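Local coordinates for esterase (uncultured bacterium pCosCE1, PDB 7ATL), which hydrolyses esters as a family VIII carboxylesterase of the beta-lactamase fold and also shows promiscuous acyltransferase activity, at residues G137-D140 with L144-L147; G131-L136 with A157-L162. All coordinates share one frame; numbering follows the deposited sequence.

Contact 1: residues G137-D140 with L144-L147; sequences GIKD and LSSL. With EDO (1,2-ethanediol), chain F.
L144 meets K139 through its backbone alone: its carbonyl O lies 4.4 Å from K139 CD, a loose approach, while the leucine side chain turns away from residues 137-140. The next residue comes closer. S145 points its CB at the middle of the lysine chain, and S145 CB and K139 CG are 3.8 Å apart, methylene against methylene. The serine hydroxyl takes a bond within its own segment, where S145 OG accepts the backbone N-H of L147 at 3.1 Å from L147 N, nearly straight at 163°. This is an ST turn, which ties S145 to L147 and presents their side chains to the same lysine. The pairing illustrates how two loop segments separated by three residues can pack through side chains, with no direct hydrogen bond between them. Both belong to the link from helix 132-136 to helix 149-157, in a protein of the beta-lactamase fold. G137 ends the first of these helices in a Schellman motif. D140, beyond the lysine, binds the backbone N of R124 and touches Y123, a probable member of the active-site pattern of serine, lysine and tyrosine found in this family. At L147 the apolar part of the contact is completed. One methyl, L147 CD1, comes 3.8 Å from K139 CG, and the two side chains cross at about a right angle; the same methyl also lies 4.1 Å from G137 O. The lysine can serve both neighbours because its CG stands beside the backbone N (chi1 -57°) and its chain then bends at chi2 (-61°). That bend carries the ammonium clear of the aliphatic contact, and K139 NZ donates to O1 of a 1,2-ethanediol, probably from the crystallisation liquor, at 2.7 Å.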
loop_
_atom_site.group_PDB
_atom_site.type_symbol
_atom_site.label_atom_id
_atom_site.label_comp_id
_atom_site.label_asym_id
_atom_site.label_seq_id
_atom_site.Cartn_x
_atom_site.Cartn_y
_atom_site.Cartn_z
ATOM N N GLY A 137 6.859 10.968 19.337
ATOM C CA GLY A 137 5.492 11.327 18.917
ATOM C C GLY A 137 5.331 11.307 17.406
ATOM O O GLY A 137 4.460 12.027 16.879
ATOM N N ILE A 138 6.146 10.515 16.724
ATOM C CA ILE A 138 6.032 10.299 15.265
ATOM C C ILE A 138 4.753 9.493 14.993
ATOM O O ILE A 138 4.469 8.527 15.716
ATOM C CB ILE A 138 7.316 9.615 14.765
ATOM C CG1 ILE A 138 8.499 10.577 14.881
ATOM C CG2 ILE A 138 7.163 9.078 13.351
ATOM C CD1 ILE A 138 9.827 9.887 14.944
ATOM N N LYS A 139 4.007 9.890 13.968
ATOM C CA LYS A 139 2.756 9.224 13.543
ATOM C C LYS A 139 3.020 8.381 12.292
ATOM O O LYS A 139 3.826 8.777 11.441
ATOM C CB LYS A 139 1.682 10.297 13.340
ATOM C CG LYS A 139 1.422 11.166 14.569
ATOM C CD LYS A 139 0.942 10.381 15.788
ATOM C CE LYS A 139 1.209 11.061 17.116
ATOM N NZ LYS A 139 1.153 10.070 18.211
ATOM N N ASP A 140 2.351 7.241 12.191
ATOM C CA ASP A 140 2.532 6.294 11.060
ATOM C C ASP A 140 1.539 6.602 9.938
ATOM O O ASP A 140 1.671 5.956 8.894
ATOM C CB ASP A 140 2.410 4.844 11.540
ATOM C CG ASP A 140 3.610 4.323 12.319
ATOM O OD1 ASP A 140 4.723 4.932 12.203
ATOM O OD2 ASP A 140 3.439 3.262 13.005
ATOM N N LEU A 144 -5.075 9.260 15.050
ATOM C CA LEU A 144 -5.458 10.685 15.231
ATOM C C LEU A 144 -4.218 11.475 15.666
ATOM O O LEU A 144 -3.369 10.931 16.384
ATOM C CB LEU A 144 -6.593 10.798 16.254
ATOM C CG LEU A 144 -7.917 10.134 15.871
ATOM C CD1 LEU A 144 -8.960 10.371 16.950
ATOM C CD2 LEU A 144 -8.436 10.633 14.534
ATOM N N SER A 145 -4.108 12.711 15.202
ATOM C CA SER A 145 -3.016 13.640 15.565
ATOM C C SER A 145 -3.423 15.062 15.202
ATOM O O SER A 145 -4.336 15.226 14.372
ATOM C CB SER A 145 -1.707 13.266 14.898
ATOM O OG SER A 145 -1.490 13.998 13.700
ATOM N N SER A 146 -2.696 16.035 15.754
ATOM C CA SER A 146 -2.883 17.484 15.515
ATOM C C SER A 146 -1.817 17.973 14.534
ATOM O O SER A 146 -1.735 19.180 14.324
ATOM C CB SER A 146 -2.814 18.243 16.806
ATOM O OG SER A 146 -1.513 18.132 17.371
ATOM N N LEU A 147 -1.032 17.072 13.956
ATOM C CA LEU A 147 0.151 17.467 13.155
ATOM C C LEU A 147 -0.248 17.736 11.710
ATOM O O LEU A 147 -1.198 17.093 11.211
ATOM C CB LEU A 147 1.191 16.355 13.216
ATOM C CG LEU A 147 1.540 15.897 14.626
ATOM C CD1 LEU A 147 2.523 14.754 14.557
ATOM C CD2 LEU A 147 2.099 17.041 15.465
HETATM C C1 EDO F . 3.554 8.544 19.749
HETATM O O1 EDO F . 3.432 8.672 18.323
HETATM C C2 EDO F . 3.502 7.149 20.258
HETATM O O2 EDO F . 3.515 7.016 21.659
#

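Contact 2: residues G131-L136 with A157-L162; sequences GPYHRL and AQADLL. With EDO (1,2-ethanediol), chain F.
Y133 and L136, one helical turn apart on the short helix 132-136, both rest on the methyl of A159 in the loop that follows helix 149-157. The pair is a compact case of a single-turn helix packed against a neighbouring loop, part of the beta-lactamase-like fold, with the Y133 side chain near but not touching the probable serine-lysine-tyrosine site. The apolar contacts are few and centred on one atom. A159 CB lies 3.6 Å from Y133 CE1, meeting the ring obliquely, and 3.8 Å from L136 CD1. L136 CD1 also reaches the peptide between Q158 and A159, 4.0 Å from Q158 C, so it touches backbone as well as side chain. For the tyrosine, CG lies beside the backbone N (chi1 -79°), and although its CB does not aim at the loop, the ring swings its far end in that direction.

Backbone bonds shape the helix itself. G131 sits at the N-cap position, with R135 N donating to G131 O at 3.0 Å, while Q127 accepts from Y133 N. The loop is held separately, by backbone hydrogen bonds between L161 and A100 and between L162 and G120.

Polar links across the contact run through water and involve the phenol. Y133 OH accepts from the backbone N of D122, which helps fix the ring's reach, and it also meets a water O at 2.5 Å lying at the ring edge, in its plane. The same water spans the gap to the loop, its O donating to D160 O at 2.8 Å.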
loop_
_atom_site.group_PDB
_atom_site.type_symbol
_atom_site.label_atom_id
_atom_site.label_comp_id
_atom_site.label_asym_id
_atom_site.label_seq_id
_atom_site.Cartn_x
_atom_site.Cartn_y
_atom_site.Cartn_z
ATOM N N GLY A 131 9.637 2.860 22.396
ATOM C CA GLY A 131 10.780 2.905 21.461
ATOM C C GLY A 131 10.973 4.317 20.918
ATOM O O GLY A 131 10.159 5.208 21.157
ATOM N N PRO A 132 12.071 4.579 20.188
ATOM C CA PRO A 132 12.461 5.956 19.877
ATOM C C PRO A 132 11.384 6.771 19.133
ATOM O O PRO A 132 11.202 7.939 19.479
ATOM C CB PRO A 132 13.764 5.837 19.073
ATOM C CG PRO A 132 13.942 4.346 18.770
ATOM C CD PRO A 132 13.019 3.576 19.696
ATOM N N TYR A 133 10.670 6.171 18.171
ATOM C CA TYR A 133 9.558 6.859 17.455
ATOM C C TYR A 133 8.388 7.160 18.415
ATOM O O TYR A 133 7.838 8.259 18.293
ATOM C CB TYR A 133 9.079 6.044 16.253
ATOM C CG TYR A 133 9.919 6.113 15.002
ATOM C CD1 TYR A 133 11.272 6.377 15.029
ATOM C CD2 TYR A 133 9.351 5.847 13.772
ATOM C CE1 TYR A 133 12.027 6.410 13.863
ATOM C CE2 TYR A 133 10.096 5.862 12.602
ATOM C CZ TYR A 133 11.441 6.144 12.643
ATOM O OH TYR A 133 12.161 6.159 11.490
ATOM N N HIS A 134 8.017 6.244 19.330
ATOM C CA HIS A 134 6.961 6.476 20.358
ATOM C C HIS A 134 7.335 7.719 21.199
ATOM O O HIS A 134 6.513 8.653 21.283
ATOM C CB HIS A 134 6.738 5.177 21.170
ATOM C CG HIS A 134 6.278 3.981 20.375
ATOM N ND1 HIS A 134 7.170 3.067 19.797
ATOM C CD2 HIS A 134 5.033 3.525 20.082
ATOM C CE1 HIS A 134 6.484 2.127 19.186
ATOM N NE2 HIS A 134 5.184 2.390 19.345
ATOM N N ARG A 135 8.550 7.725 21.761
ATOM C CA ARG A 135 9.052 8.818 22.627
ATOM C C ARG A 135 9.086 10.138 21.852
ATOM O O ARG A 135 9.020 11.187 22.485
ATOM C CB ARG A 135 10.422 8.483 23.233
ATOM C CG ARG A 135 10.348 7.565 24.452
ATOM C CD ARG A 135 11.652 7.409 25.231
ATOM N NE ARG A 135 12.846 7.508 24.376
ATOM C CZ ARG A 135 13.426 6.514 23.671
ATOM N NH1 ARG A 135 12.945 5.278 23.676
ATOM N NH2 ARG A 135 14.498 6.770 22.942
ATOM N N LEU A 136 9.187 10.127 20.533
ATOM C CA LEU A 136 9.258 11.403 19.776
ATOM C C LEU A 136 7.869 11.843 19.313
ATOM O O LEU A 136 7.761 12.982 18.909
ATOM C CB LEU A 136 10.207 11.227 18.590
ATOM C CG LEU A 136 11.658 11.602 18.880
ATOM C CD1 LEU A 136 12.571 11.114 17.758
ATOM C CD2 LEU A 136 11.786 13.114 19.080
ATOM N N ALA A 157 12.790 13.464 11.454
ATOM C CA ALA A 157 14.142 13.984 11.145
ATOM C C ALA A 157 15.027 13.897 12.390
ATOM O O ALA A 157 16.251 13.773 12.217
ATOM C CB ALA A 157 14.078 15.407 10.638
ATOM N N GLN A 158 14.423 13.967 13.587
ATOM C CA GLN A 158 15.160 13.990 14.881
ATOM C C GLN A 158 15.467 12.570 15.384
ATOM O O GLN A 158 16.191 12.440 16.394
ATOM C CB GLN A 158 14.364 14.760 15.928
ATOM C CG GLN A 158 14.209 16.241 15.621
ATOM C CD GLN A 158 13.245 16.821 16.622
ATOM O OE1 GLN A 158 12.173 17.310 16.271
ATOM N NE2 GLN A 158 13.587 16.674 17.890
ATOM N N ALA A 159 14.919 11.548 14.737
ATOM C CA ALA A 159 15.178 10.139 15.082
ATOM C C ALA A 159 16.434 9.639 14.354
ATOM O O ALA A 159 16.667 9.979 13.209
ATOM C CB ALA A 159 13.964 9.292 14.760
ATOM N N ASP A 160 17.185 8.774 15.002
ATOM C CA ASP A 160 18.286 8.020 14.374
ATOM C C ASP A 160 17.722 7.249 13.174
ATOM O O ASP A 160 16.673 6.585 13.324
ATOM C CB ASP A 160 18.944 7.094 15.404
ATOM C CG ASP A 160 19.705 7.820 16.505
ATOM O OD1 ASP A 160 19.811 9.082 16.437
ATOM O OD2 ASP A 160 20.210 7.112 17.421
ATOM N N LEU A 161 18.421 7.311 12.039
ATOM C CA LEU A 161 18.360 6.260 11.007
ATOM C C LEU A 161 18.887 4.967 11.627
ATOM O O LEU A 161 19.691 5.052 12.567
ATOM C CB LEU A 161 19.201 6.672 9.807
ATOM C CG LEU A 161 18.734 7.921 9.074
ATOM C CD1 LEU A 161 19.784 8.372 8.072
ATOM C CD2 LEU A 161 17.396 7.677 8.389
ATOM N N LEU A 162 18.476 3.818 11.098
ATOM C CA LEU A 162 18.888 2.499 11.619
ATOM C C LEU A 162 20.048 1.924 10.808
ATOM O O LEU A 162 20.621 0.946 11.263
ATOM C CB LEU A 162 17.665 1.582 11.626
ATOM C CG LEU A 162 16.748 1.880 12.807
ATOM C CD1 LEU A 162 15.754 2.971 12.475
ATOM C CD2 LEU A 162 16.053 0.634 13.288
HETATM C C1 EDO F . 3.554 8.544 19.749
HETATM O O1 EDO F . 3.432 8.672 18.323
HETATM C C2 EDO F . 3.502 7.149 20.258
HETATM O O2 EDO F . 3.515 7.016 21.659
HETATM O O HOH W 1 14.584 6.884 11.422
#

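In the fold
Contact 1 is nested within the chain loop that contact 2 closes, and the two are continuous: helix 132-136 belongs to contact 2, while its Schellman end at G137 opens contact 1. A probable hydrogen bond from I138 N to Y133 O, and packing of I138 CD1 on A159 CB, join them directly. Contact 1 is a surface contact with no buried residue among those that touch, made by the aliphatic part of a lysine. Contact 2 is partly buried, with Y133 and A159 inside, and adds a water bridge from the phenol. One 1,2-ethanediol touches both, held by K139 NZ and only weakly bonded to H134 O.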